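Apicoplast TIC22, putative (Plasmodium falciparum 3D7, PDB 4E6Z) probably acts as a chaperone of the TIC machinery that helps import proteins into the apicoplast, the relict plastid of the malaria parasite. Local coordinates at residues C105-D108 with A109-M112; M135-A138 with Y139-K143; Y180-S183 with F184-S188; F214-E217 with D218-A222. One frame throughout, in Å; residues are numbered along the deposited sequence.

Contact 1. Residues C105-D108 with A109-M112; sequences CPYD and AENM
The ring of Tyr-107 meets Glu-110 at its edge: OE1 of Glu-110 lies near the ring plane, 3.9 Å from CD1 of Tyr-107. The two side chains run alongside each other in the same direction, yet ring and carboxylate stand almost perpendicular (88°). On one face of the ring sits CG of Pro-106, 4.0 Å above the plane and displaced toward the rim. The first torsion of Tyr-107 (-57°) sets its ring beside the backbone N, and the extended chain of Glu-110 carries the carboxylate up to it. There the other oxygen, OE2, is held by the hydroxyl of Tyr-266 and a salt bridge to Lys-269, both on helix 261-272. The carboxylate of Asp-108 has its own partner, OD2 accepting from the backbone N-H of Lys-172. A water bridges the next turn, giving a proton to Asp-108 O at 2.6 Å and accepting from Asn-111 ND2 at 2.8 Å, so that this carbonyl serves both the water and Met-112 N (3.2 Å). Pro-106 O takes the straighter bond from Glu-110 N (2.9 Å, 163°). Ala-109 turns its methyl to Phe-80, Ile-82 and Phe-103, seating the helix on strands 78-83 and 97-103. Cys-105 closes the start: its SG accepts a weak bond from Tyr-107 N (3.6 Å), making this the N-capped first turn of an alpha helix, with cysteine as N-cap and proline directly after it.

Contact 2. Residues M135-A138 with Y139-K143; sequences MKKA and YELMK
Glu-140 lies between the aliphatic chains of Lys-136 and Lys-137, touching them with carboxylate oxygens but meeting neither ammonium group. OE2 of Glu-140 rests 3.5 Å from CE of Lys-136, while OE1 lies 3.8 Å from CD of Lys-137, the two side chains crossing at about a right angle. Both NZ atoms stop 4.7 Å from the nearer carboxylate oxygen of Glu-140, so any attraction acts at a distance; NZ of Lys-136 instead forms a long, weak ion pair with Glu-75. The two lysines differ in shape. Lys-136 is fully extended, whereas Lys-137 bends at its second torsion (66°), which brings CE within 4.1 Å of CD2 of Leu-141. All this decorates the opening turns of helix 135-150, which follows strand 129-134 directly; Thr-134 OG1 bonds to Lys-137 N, and Ala-138 packs on Val-79 and Met-102 of the neighbouring strands. On the other flank the selenomethionine Met-135 curls back through its last two torsions until CE comes 4.2 Å from CB of Tyr-139, whose ring swings outward to Phe-248. Selenomethionine Met-142 keeps CG beside its backbone N (-53°), which lays that carbon 3.1 Å from Ala-138 O. The same carbonyl receives the nearly straight bond from Met-142 N (175°) and a weak second one from Leu-141 N.

Contact 3. Residues Y180-S183 with F184-S188; sequences YYLS and FTKKS
Hydrogen bonds gather on Ser-183. Its carbonyl oxygen accepts from Lys-187 N at 2.9 Å, the donor lying nearly along the C=O axis, and takes a weaker bond from Lys-186 N at 3.0 Å. The hydroxyl adds a third, weak link: OG of Ser-183, placed between its own backbone N and carbonyl carbon (first torsion 63°), faces Lys-186 N at 3.4 Å. Thus one serine binds the following turn through both its main-chain and side-chain oxygens. Van der Waals contact is carried by Leu-182, whose buried side chain lies between this turn and Val-240 of strand 238-242. Its CB lies against CB of Lys-187 at 3.3 Å, a spacing so tight that its detail is doubtful. Its CD1 reaches the end of Lys-186, 3.6 Å from NZ, the two side chains meeting at about a right angle. Among the charged groups, Lys-187 folds back over the serine carbonyl, CE 3.2 Å from Ser-183 O; its NZ passes near Leu-182 O at a poor angle and makes a weak hydrogen bond to Leu-179 O at the end of helix 172-179. Aromatic packing precedes the turn, with CD1 of Tyr-180 lying 3.5 Å above the centre of the Tyr-181 ring. Tyr-181 also touches Ile-238 and Val-240. The bonds of Ser-183 have the pattern of an ST motif, its side-chain bond weak, here opening a single helix-like turn in the surface loop between helix 172-179 and strand 193-203.

Contact 4. Residues F214-E217 with D218-A222; sequences FDLE and DLKEA
Helix 216-227 begins here, directly behind strand 208-213, with Asp-215 at the N-cap and Asp-218 three residues on. The Asp-215 side chain makes no capping bond; the N-H of Leu-216 goes to the side-chain oxygen of Gln-174 on helix 172-179. The two aspartates lie alongside each other, pointing the same way, their carboxylate planes 21° apart. OD2 of Asp-218 sits 3.4 Å from CB of Asp-215, and the two OD2 atoms are 4.2 Å apart. A water links the two residues, accepting from Asp-215 N (2.8 Å) and lying 2.7 Å from Asp-218 OD2, to which it probably donates. Asp-215 O takes Leu-219 N in the carbonyl plane, plus a weak bond from Asp-218 N, and Leu-216 O receives a nearly straight bond from Lys-220 N (170°). On the other flank Lys-220, extended from CG onward, lies over Leu-216, its CE 3.9 Å from CD2 and its NZ 3.8 Å from the same methyl. CD1 of Leu-216 and CD2 of Leu-219 touch more loosely, and Leu-219 goes on to Phe-195, Ala-197 and Leu-200. The close aspartate pair is probably eased by what it binds: OD2 of Asp-215 is bonded to Ser-260 OG, with Arg-173 a long, weak ion-pair partner of the same oxygen, and OD2 of Asp-218 to Thr-261 N, starting helix 261-272, whose dipole would favour negative charge.

Along the chain the four contacts follow one another, contact 1 on helix 106-119, contact 2 on helix 135-150, contact 3 in the loop after helix 172-179 and contact 4 on helix 216-227. Contacts 1 and 2 pack on strands 78-83 and 97-103, their centres about 19 Å apart; contact 4 covers strands 193-203 and 208-213. Helix 261-272 links contacts 1 and 4, binding side chains of both. Contacts 2 and 4 lie on opposite sides of the chain's centre, about 25 Å between centres. Contacts 3 and 4 do meet, Tyr-181 packing on Leu-216 and Lys-220. Helix 261-272 thus ties the part of the fold around contact 1 to the strands under contact 4.

Contact 1. Residues C105-D108 with A109-M112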
loop_
_atom_site.group_PDB
_atom_site.type_symbol
_atom_site.label_atom_id
_atom_site.label_comp_id
_atom_site.label_asym_id
_atom_site.label_seq_id
_atom_site.Cartn_x
_atom_site.Cartn_y
_atom_site.Cartn_z
ATOM N N CYS A 105 0.247 5.160 0.800
ATOM C CA CYS A 105 1.305 6.129 1.089
ATOM C C CYS A 105 0.750 7.282 1.909
ATOM O O CYS A 105 -0.205 7.937 1.493
ATOM C CB CYS A 105 1.935 6.654 -0.205
ATOM S SG CYS A 105 3.159 7.969 0.028
ATOM N N PRO A 106 1.355 7.532 3.082
ATOM C CA PRO A 106 0.849 8.520 4.043
ATOM C C PRO A 106 0.915 9.937 3.488
ATOM O O PRO A 106 0.151 10.799 3.918
ATOM C CB PRO A 106 1.810 8.374 5.228
ATOM C CG PRO A 106 3.077 7.842 4.611
ATOM C CD PRO A 106 2.618 6.916 3.532
ATOM N N TYR A 107 1.820 10.178 2.548
ATOM C CA TYR A 107 1.974 11.514 1.985
ATOM C C TYR A 107 0.888 11.811 0.954
ATOM O O TYR A 107 0.545 12.966 0.730
ATOM C CB TYR A 107 3.381 11.700 1.409
ATOM C CG TYR A 107 4.462 11.444 2.436
ATOM C CD1 TYR A 107 4.657 12.315 3.500
ATOM C CD2 TYR A 107 5.275 10.322 2.353
ATOM C CE1 TYR A 107 5.637 12.079 4.449
ATOM C CE2 TYR A 107 6.258 10.077 3.294
ATOM C CZ TYR A 107 6.436 10.960 4.339
ATOM O OH TYR A 107 7.414 10.717 5.277
ATOM N N ASP A 108 0.344 10.765 0.337
ATOM C CA ASP A 108 -0.828 10.922 -0.514
ATOM C C ASP A 108 -2.027 11.317 0.356
ATOM O O ASP A 108 -2.841 12.143 -0.041
ATOM C CB ASP A 108 -1.137 9.626 -1.266
ATOM C CG ASP A 108 -0.096 9.290 -2.336
ATOM O OD1 ASP A 108 0.845 10.084 -2.553
ATOM O OD2 ASP A 108 -0.233 8.220 -2.965
ATOM N N ALA A 109 -2.129 10.718 1.540
ATOM C CA ALA A 109 -3.195 11.052 2.484
ATOM C C ALA A 109 -3.048 12.481 2.995
ATOM O O ALA A 109 -4.022 13.229 3.048
ATOM C CB ALA A 109 -3.207 10.077 3.649
ATOM N N GLU A 110 -1.828 12.850 3.377
ATOM C CA GLU A 110 -1.528 14.215 3.789
ATOM C C GLU A 110 -1.939 15.209 2.708
ATOM O O GLU A 110 -2.431 16.294 3.004
ATOM C CB GLU A 110 -0.036 14.379 4.089
ATOM C CG GLU A 110 0.375 13.999 5.498
ATOM C CD GLU A 110 1.764 14.501 5.841
ATOM O OE1 GLU A 110 2.406 15.104 4.960
ATOM O OE2 GLU A 110 2.211 14.301 6.990
ATOM N N ASN A 111 -1.718 14.836 1.453
ATOM C CA ASN A 111 -2.077 15.696 0.338
ATOM C C ASN A 111 -3.581 15.928 0.259
ATOM O O ASN A 111 -4.023 17.031 -0.031
ATOM C CB ASN A 111 -1.573 15.116 -0.985
ATOM C CG ASN A 111 -2.115 15.867 -2.188
ATOM O OD1 ASN A 111 -1.799 17.038 -2.399
ATOM N ND2 ASN A 111 -2.952 15.199 -2.972
HETATM N N MSE A 112 -4.364 14.879 0.495
HETATM C CA MSE A 112 -5.813 15.013 0.443
HETATM C C MSE A 112 -6.321 15.835 1.620
HETATM O O MSE A 112 -7.191 16.690 1.457
HETATM C CB MSE A 112 -6.499 13.652 0.413
HETATM C CG MSE A 112 -7.987 13.751 0.129
HETATM SE SE MSE A 112 -8.977 12.089 0.366
HETATM C CE MSE A 112 -8.646 11.813 2.248
HETATM O O HOH W 1 -3.809 12.584 -2.452
#

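Contact 2. Residues M135-A138 with Y139-K143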
loop_
_atom_site.group_PDB
_atom_site.type_symbol
_atom_site.label_atom_id
_atom_site.label_comp_id
_atom_site.label_asym_id
_atom_site.label_seq_id
_atom_site.Cartn_x
_atom_site.Cartn_y
_atom_site.Cartn_z
HETATM N N MSE A 135 -3.297 -3.274 5.919
HETATM C CA MSE A 135 -3.808 -3.880 4.695
HETATM C C MSE A 135 -4.739 -5.036 5.017
HETATM O O MSE A 135 -5.664 -5.324 4.260
HETATM C CB MSE A 135 -2.665 -4.373 3.809
HETATM C CG MSE A 135 -2.389 -3.488 2.605
HETATM SE SE MSE A 135 -3.974 -3.188 1.498
HETATM C CE MSE A 135 -4.551 -5.036 1.277
ATOM N N LYS A 136 -4.478 -5.706 6.136
ATOM C CA LYS A 136 -5.360 -6.759 6.622
ATOM C C LYS A 136 -6.767 -6.212 6.833
ATOM O O LYS A 136 -7.732 -6.697 6.239
ATOM C CB LYS A 136 -4.827 -7.337 7.934
ATOM C CG LYS A 136 -5.798 -8.266 8.651
ATOM C CD LYS A 136 -5.214 -8.744 9.973
ATOM C CE LYS A 136 -6.196 -9.619 10.737
ATOM N NZ LYS A 136 -5.636 -10.080 12.038
ATOM N N LYS A 137 -6.875 -5.202 7.689
ATOM C CA LYS A 137 -8.149 -4.539 7.934
ATOM C C LYS A 137 -8.738 -3.996 6.633
ATOM O O LYS A 137 -9.941 -4.093 6.400
ATOM C CB LYS A 137 -7.971 -3.405 8.945
ATOM C CG LYS A 137 -9.202 -2.542 9.140
ATOM C CD LYS A 137 -10.337 -3.329 9.770
ATOM C CE LYS A 137 -11.546 -2.433 10.024
ATOM N NZ LYS A 137 -12.653 -3.150 10.716
ATOM N N ALA A 138 -7.884 -3.430 5.788
ATOM C CA ALA A 138 -8.330 -2.860 4.522
ATOM C C ALA A 138 -8.904 -3.939 3.610
ATOM O O ALA A 138 -9.887 -3.714 2.905
ATOM C CB ALA A 138 -7.185 -2.129 3.832
ATOM N N TYR A 139 -8.283 -5.113 3.630
ATOM C CA TYR A 139 -8.755 -6.243 2.842
ATOM C C TYR A 139 -10.093 -6.735 3.384
ATOM O O TYR A 139 -11.011 -7.032 2.623
ATOM C CB TYR A 139 -7.724 -7.371 2.859
ATOM C CG TYR A 139 -8.086 -8.561 1.997
ATOM C CD1 TYR A 139 -8.129 -9.843 2.531
ATOM C CD2 TYR A 139 -8.386 -8.400 0.651
ATOM C CE1 TYR A 139 -8.455 -10.932 1.745
ATOM C CE2 TYR A 139 -8.715 -9.483 -0.142
ATOM C CZ TYR A 139 -8.749 -10.745 0.408
ATOM O OH TYR A 139 -9.078 -11.824 -0.380
ATOM N N GLU A 140 -10.195 -6.813 4.707
ATOM C CA GLU A 140 -11.446 -7.186 5.358
ATOM C C GLU A 140 -12.570 -6.234 4.959
ATOM O O GLU A 140 -13.724 -6.640 4.846
ATOM C CB GLU A 140 -11.277 -7.193 6.878
ATOM C CG GLU A 140 -10.257 -8.200 7.382
ATOM C CD GLU A 140 -10.015 -8.093 8.877
ATOM O OE1 GLU A 140 -10.479 -7.104 9.488
ATOM O OE2 GLU A 140 -9.359 -8.996 9.440
ATOM N N LEU A 141 -12.223 -4.971 4.736
ATOM C CA LEU A 141 -13.203 -3.960 4.355
ATOM C C LEU A 141 -13.668 -4.128 2.912
ATOM O O LEU A 141 -14.865 -4.241 2.649
ATOM C CB LEU A 141 -12.638 -2.553 4.571
ATOM C CG LEU A 141 -12.503 -2.110 6.031
ATOM C CD1 LEU A 141 -11.851 -0.738 6.122
ATOM C CD2 LEU A 141 -13.865 -2.105 6.719
HETATM N N MSE A 142 -12.721 -4.142 1.982
HETATM C CA MSE A 142 -13.038 -4.296 0.565
HETATM C C MSE A 142 -13.814 -5.583 0.310
HETATM O O MSE A 142 -14.693 -5.628 -0.550
HETATM C CB MSE A 142 -11.754 -4.293 -0.265
HETATM C CG MSE A 142 -10.864 -3.094 -0.012
HETATM SE SE MSE A 142 -9.036 -3.405 -0.585
HETATM C CE MSE A 142 -9.340 -3.592 -2.502
ATOM N N LYS A 143 -13.476 -6.625 1.063
ATOM C CA LYS A 143 -14.103 -7.935 0.918
ATOM C C LYS A 143 -15.504 -7.952 1.520
ATOM O O LYS A 143 -16.462 -8.385 0.879
ATOM C CB LYS A 143 -13.242 -9.003 1.591
ATOM C CG LYS A 143 -13.823 -10.404 1.537
ATOM C CD LYS A 143 -13.130 -11.315 2.536
ATOM C CE LYS A 143 -11.621 -11.259 2.373
ATOM N NZ LYS A 143 -10.918 -12.044 3.425
#

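Contact 3. Residues Y180-S183 with F184-S188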
loop_
_atom_site.group_PDB
_atom_site.type_symbol
_atom_site.label_atom_id
_atom_site.label_comp_id
_atom_site.label_asym_id
_atom_site.label_seq_id
_atom_site.Cartn_x
_atom_site.Cartn_y
_atom_site.Cartn_z
ATOM N N TYR A 180 7.378 2.531 -15.988
ATOM C CA TYR A 180 8.622 2.252 -16.690
ATOM C C TYR A 180 8.717 0.777 -17.072
ATOM O O TYR A 180 9.124 0.439 -18.181
ATOM C CB TYR A 180 9.809 2.652 -15.807
ATOM C CG TYR A 180 11.170 2.419 -16.422
ATOM C CD1 TYR A 180 11.921 1.301 -16.089
ATOM C CD2 TYR A 180 11.709 3.322 -17.332
ATOM C CE1 TYR A 180 13.168 1.087 -16.643
ATOM C CE2 TYR A 180 12.955 3.116 -17.891
ATOM C CZ TYR A 180 13.679 1.996 -17.543
ATOM O OH TYR A 180 14.921 1.779 -18.095
ATOM N N TYR A 181 8.316 -0.093 -16.151
ATOM C CA TYR A 181 8.490 -1.532 -16.312
ATOM C C TYR A 181 7.336 -2.224 -17.034
ATOM O O TYR A 181 7.368 -3.433 -17.254
ATOM C CB TYR A 181 8.744 -2.180 -14.950
ATOM C CG TYR A 181 9.974 -1.624 -14.273
ATOM C CD1 TYR A 181 11.245 -2.093 -14.601
ATOM C CD2 TYR A 181 9.868 -0.619 -13.324
ATOM C CE1 TYR A 181 12.375 -1.578 -13.989
ATOM C CE2 TYR A 181 10.987 -0.096 -12.707
ATOM C CZ TYR A 181 12.238 -0.575 -13.042
ATOM O OH TYR A 181 13.348 -0.049 -12.421
ATOM N N LEU A 182 6.323 -1.455 -17.410
ATOM C CA LEU A 182 5.209 -2.001 -18.174
ATOM C C LEU A 182 5.307 -1.593 -19.641
ATOM O O LEU A 182 5.766 -0.495 -19.962
ATOM C CB LEU A 182 3.874 -1.530 -17.591
ATOM C CG LEU A 182 3.317 -2.202 -16.331
ATOM C CD1 LEU A 182 4.294 -3.205 -15.745
ATOM C CD2 LEU A 182 2.935 -1.152 -15.296
ATOM N N SER A 183 4.879 -2.481 -20.532
ATOM C CA SER A 183 4.808 -2.145 -21.947
ATOM C C SER A 183 3.561 -1.305 -22.192
ATOM O O SER A 183 2.709 -1.186 -21.312
ATOM C CB SER A 183 4.796 -3.406 -22.814
ATOM O OG SER A 183 3.655 -4.200 -22.552
ATOM N N PHE A 184 3.456 -0.721 -23.380
ATOM C CA PHE A 184 2.361 0.197 -23.676
ATOM C C PHE A 184 0.995 -0.368 -23.289
ATOM O O PHE A 184 0.205 0.302 -22.626
ATOM C CB PHE A 184 2.367 0.596 -25.154
ATOM C CG PHE A 184 1.276 1.561 -25.522
ATOM C CD1 PHE A 184 0.051 1.102 -25.979
ATOM C CD2 PHE A 184 1.472 2.927 -25.404
ATOM C CE1 PHE A 184 -0.956 1.987 -26.313
ATOM C CE2 PHE A 184 0.469 3.817 -25.739
ATOM C CZ PHE A 184 -0.747 3.346 -26.194
ATOM N N THR A 185 0.725 -1.603 -23.701
ATOM C CA THR A 185 -0.579 -2.215 -23.469
ATOM C C THR A 185 -0.619 -3.009 -22.164
ATOM O O THR A 185 -1.686 -3.416 -21.705
ATOM C CB THR A 185 -0.990 -3.124 -24.646
ATOM O OG1 THR A 185 -0.837 -2.409 -25.878
ATOM C CG2 THR A 185 -2.438 -3.569 -24.503
ATOM N N LYS A 186 0.547 -3.221 -21.565
ATOM C CA LYS A 186 0.627 -3.946 -20.302
ATOM C C LYS A 186 0.381 -3.006 -19.125
ATOM O O LYS A 186 -0.032 -3.436 -18.049
ATOM C CB LYS A 186 1.988 -4.633 -20.160
ATOM C CG LYS A 186 2.018 -5.770 -19.150
ATOM C CD LYS A 186 3.311 -6.569 -19.256
ATOM C CE LYS A 186 4.328 -6.150 -18.204
ATOM N NZ LYS A 186 3.949 -6.625 -16.844
ATOM N N LYS A 187 0.629 -1.717 -19.343
ATOM C CA LYS A 187 0.457 -0.711 -18.298
ATOM C C LYS A 187 -0.984 -0.221 -18.210
ATOM O O LYS A 187 -1.321 0.593 -17.350
ATOM C CB LYS A 187 1.407 0.469 -18.522
ATOM C CG LYS A 187 1.162 1.244 -19.804
ATOM C CD LYS A 187 2.252 2.284 -20.037
ATOM C CE LYS A 187 3.617 1.627 -20.192
ATOM N NZ LYS A 187 4.698 2.616 -20.456
ATOM N N SER A 188 -1.833 -0.720 -19.102
ATOM C CA SER A 188 -3.247 -0.370 -19.083
ATOM C C SER A 188 -3.898 -0.862 -17.797
ATOM O O SER A 188 -4.664 -0.138 -17.160
ATOM C CB SER A 188 -3.964 -0.967 -20.295
ATOM O OG SER A 188 -3.392 -0.508 -21.506
#

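Contact 4. Residues F214-E217 with D218-A222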
loop_
_atom_site.group_PDB
_atom_site.type_symbol
_atom_site.label_atom_id
_atom_site.label_comp_id
_atom_site.label_asym_id
_atom_site.label_seq_id
_atom_site.Cartn_x
_atom_site.Cartn_y
_atom_site.Cartn_z
ATOM N N PHE A 214 6.844 -2.639 -1.830
ATOM C CA PHE A 214 5.898 -1.602 -2.211
ATOM C C PHE A 214 6.632 -0.398 -2.792
ATOM O O PHE A 214 6.168 0.212 -3.750
ATOM C CB PHE A 214 5.001 -1.199 -1.032
ATOM C CG PHE A 214 3.841 -2.127 -0.825
ATOM C CD1 PHE A 214 2.618 -1.876 -1.426
ATOM C CD2 PHE A 214 3.980 -3.268 -0.053
ATOM C CE1 PHE A 214 1.547 -2.738 -1.247
ATOM C CE2 PHE A 214 2.917 -4.135 0.127
ATOM C CZ PHE A 214 1.701 -3.872 -0.473
ATOM N N ASP A 215 7.786 -0.071 -2.218
ATOM C CA ASP A 215 8.614 1.011 -2.737
ATOM C C ASP A 215 9.753 0.495 -3.613
ATOM O O ASP A 215 10.567 -0.320 -3.177
ATOM C CB ASP A 215 9.169 1.870 -1.599
ATOM C CG ASP A 215 8.111 2.767 -0.974
ATOM O OD1 ASP A 215 6.906 2.505 -1.186
ATOM O OD2 ASP A 215 8.486 3.734 -0.275
ATOM N N LEU A 216 9.794 0.975 -4.852
ATOM C CA LEU A 216 10.867 0.640 -5.772
ATOM C C LEU A 216 12.223 0.938 -5.138
ATOM O O LEU A 216 13.147 0.133 -5.221
ATOM C CB LEU A 216 10.721 1.422 -7.080
ATOM C CG LEU A 216 11.887 1.275 -8.068
ATOM C CD1 LEU A 216 12.157 -0.189 -8.387
ATOM C CD2 LEU A 216 11.634 2.062 -9.347
ATOM N N GLU A 217 12.328 2.099 -4.499
ATOM C CA GLU A 217 13.586 2.533 -3.902
ATOM C C GLU A 217 14.080 1.587 -2.804
ATOM O O GLU A 217 15.286 1.476 -2.571
ATOM C CB GLU A 217 13.485 3.976 -3.392
ATOM C CG GLU A 217 12.074 4.420 -3.004
ATOM C CD GLU A 217 11.239 4.882 -4.193
ATOM O OE1 GLU A 217 11.473 6.003 -4.698
ATOM O OE2 GLU A 217 10.338 4.128 -4.613
ATOM N N ASP A 218 13.154 0.900 -2.139
ATOM C CA ASP A 218 13.526 -0.124 -1.162
ATOM C C ASP A 218 14.131 -1.337 -1.870
ATOM O O ASP A 218 15.110 -1.916 -1.401
ATOM C CB ASP A 218 12.317 -0.555 -0.328
ATOM C CG ASP A 218 11.860 0.521 0.653
ATOM O OD1 ASP A 218 12.651 1.441 0.962
ATOM O OD2 ASP A 218 10.707 0.437 1.124
ATOM N N LEU A 219 13.534 -1.716 -2.996
ATOM C CA LEU A 219 14.027 -2.823 -3.800
ATOM C C LEU A 219 15.437 -2.540 -4.301
ATOM O O LEU A 219 16.350 -3.338 -4.092
ATOM C CB LEU A 219 13.092 -3.092 -4.984
ATOM C CG LEU A 219 13.609 -4.095 -6.024
ATOM C CD1 LEU A 219 13.899 -5.438 -5.382
ATOM C CD2 LEU A 219 12.625 -4.252 -7.178
ATOM N N LYS A 220 15.608 -1.399 -4.963
ATOM C CA LYS A 220 16.913 -0.997 -5.474
ATOM C C LYS A 220 17.947 -0.926 -4.358
ATOM O O LYS A 220 19.136 -1.154 -4.582
ATOM C CB LYS A 220 16.822 0.348 -6.199
ATOM C CG LYS A 220 16.165 0.262 -7.568
ATOM C CD LYS A 220 16.099 1.617 -8.254
ATOM C CE LYS A 220 15.483 1.493 -9.644
ATOM N NZ LYS A 220 15.229 2.816 -10.288
ATOM N N GLU A 221 17.488 -0.613 -3.154
ATOM C CA GLU A 221 18.378 -0.519 -2.011
ATOM C C GLU A 221 18.822 -1.909 -1.572
ATOM O O GLU A 221 19.970 -2.104 -1.171
ATOM C CB GLU A 221 17.690 0.213 -0.860
ATOM C CG GLU A 221 18.648 0.913 0.082
ATOM C CD GLU A 221 18.084 2.217 0.614
ATOM O OE1 GLU A 221 18.883 3.133 0.903
ATOM O OE2 GLU A 221 16.845 2.330 0.731
ATOM N N ALA A 222 17.910 -2.872 -1.659
ATOM C CA ALA A 222 18.204 -4.249 -1.274
ATOM C C ALA A 222 19.095 -4.933 -2.314
ATOM O O ALA A 222 19.874 -5.832 -1.993
ATOM C CB ALA A 222 16.912 -5.032 -1.070
HETATM O O HOH W 2 8.941 -1.272 0.003
#